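Local coordinates for tyrosine recombinase XerH (Helicobacter pylori, PDB 5JK0) that cuts and rejoins DNA at difH sites as a site-specific tyrosine recombinase and takes part in chromosome segregation, at the interface of chains A and B. Coordinates in Å, arbitrary orientation; residue numbers count along the deposited sequence, not the author numbering. Chains: chain A/B, Tyrosine recombinase XerH.

The interface of chains A and B. Residues chain A 327, 339, 343, 346; chain B 327-328, 339.
A:Leu327 pushes its CD2 methyl into chain B, where it meets two side chains. One is B:Leu339, approached tip to tip, with A:Leu327 CD2 3.6 Å from B:Leu339 CD1. The other is B:Ile328, which crosses A:Leu327 at about a right angle and touches the same methyl with its CD1. The CG of A:Leu327 lies anti to the backbone N (chi1 -165°), which carries the branch toward chain B; the second torsion (62°) then turns CD2 onto both partners.

B:Leu339 is the hub on the other side. B:Leu339 CD1 also packs 3.6 Å from A:Arg343 CB, at the base of an extended arginine chain. B:Leu339 CD1 lies 3.3 Å from the backbone A:Leu339 O. A:Leu339 CB and B:Leu339 CB also meet, 3.8 Å apart. Further along its side chain, A:Leu339 CD1 rests 3.6 Å from B:Leu327 CD2; the two side chains cross at about a right angle.

B:Ile328 CD1 also reaches A:Thr346 OG1, at 3.8 Å. That hydroxyl is held within chain A by a hydrogen bond of 2.8 Å from A:Thr346 OG1 to A:Arg343 O, made on a carbonyl lone pair.

The contacts described are mainly apolar. The whole interface is not an exact two-fold. The patch joins helices 327-334 and 339-342 of both chains, plus the 3-10 helix 343-345 of chain A, which carries the nucleophile A:Tyr345, and A:Thr346 just after it. It probably links neighbouring catalytic domains in the four-copy assembly. Its centre is about 16 Å from the catalytic A:Arg214.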
# COMPACT_ATOMS: atom_id res chain seq x y z
N LEU A 327 -26.10 -0.69 3.33
CA LEU A 327 -25.14 -1.67 2.83
C LEU A 327 -23.78 -1.53 3.51
O LEU A 327 -23.11 -2.53 3.80
CB LEU A 327 -24.98 -1.53 1.32
CG LEU A 327 -24.29 -2.70 0.62
CD1 LEU A 327 -25.09 -3.98 0.80
CD2 LEU A 327 -24.09 -2.40 -0.86
N LEU A 339 -17.87 -4.54 -0.52
CA LEU A 339 -19.33 -4.42 -0.54
C LEU A 339 -19.97 -5.43 -1.48
O LEU A 339 -21.17 -5.71 -1.38
CB LEU A 339 -19.74 -3.00 -0.95
CG LEU A 339 -19.54 -1.91 0.10
CD1 LEU A 339 -19.68 -0.54 -0.54
CD2 LEU A 339 -20.54 -2.07 1.23
N ARG A 343 -23.55 -7.49 -0.96
CA ARG A 343 -24.62 -7.43 -1.94
C ARG A 343 -25.49 -8.69 -1.95
O ARG A 343 -26.68 -8.64 -2.26
CB ARG A 343 -24.04 -7.20 -3.34
CG ARG A 343 -25.08 -7.15 -4.44
CD ARG A 343 -24.44 -7.09 -5.81
NE ARG A 343 -25.43 -7.24 -6.88
CZ ARG A 343 -25.13 -7.24 -8.17
NH1 ARG A 343 -26.09 -7.38 -9.08
NH2 ARG A 343 -23.87 -7.10 -8.57
N THR A 346 -29.01 -8.80 -0.47
CA THR A 346 -29.98 -7.81 -0.94
C THR A 346 -30.70 -8.27 -2.21
O THR A 346 -30.20 -9.11 -2.96
CB THR A 346 -29.30 -6.45 -1.24
OG1 THR A 346 -28.55 -6.55 -2.45
CG2 THR A 346 -28.39 -6.04 -0.10
N LEU B 327 -27.04 2.84 -1.85
CA LEU B 327 -25.90 2.38 -2.64
C LEU B 327 -26.30 1.35 -3.70
O LEU B 327 -25.73 1.32 -4.79
CB LEU B 327 -24.82 1.82 -1.72
CG LEU B 327 -23.38 2.05 -2.17
CD1 LEU B 327 -23.21 3.48 -2.67
CD2 LEU B 327 -22.42 1.78 -1.02
N ILE B 328 -27.26 0.50 -3.36
CA ILE B 328 -27.77 -0.48 -4.32
C ILE B 328 -28.48 0.23 -5.47
O ILE B 328 -28.33 -0.14 -6.63
CB ILE B 328 -28.74 -1.48 -3.65
CG1 ILE B 328 -27.99 -2.35 -2.64
CG2 ILE B 328 -29.42 -2.36 -4.69
CD1 ILE B 328 -26.93 -3.24 -3.26
N LEU B 339 -19.58 -2.97 -6.75
CA LEU B 339 -19.98 -1.96 -5.78
C LEU B 339 -18.79 -1.13 -5.30
O LEU B 339 -18.97 -0.10 -4.65
CB LEU B 339 -20.69 -2.60 -4.60
CG LEU B 339 -22.13 -3.02 -4.86
CD1 LEU B 339 -22.63 -3.94 -3.78
CD2 LEU B 339 -23.02 -1.78 -4.95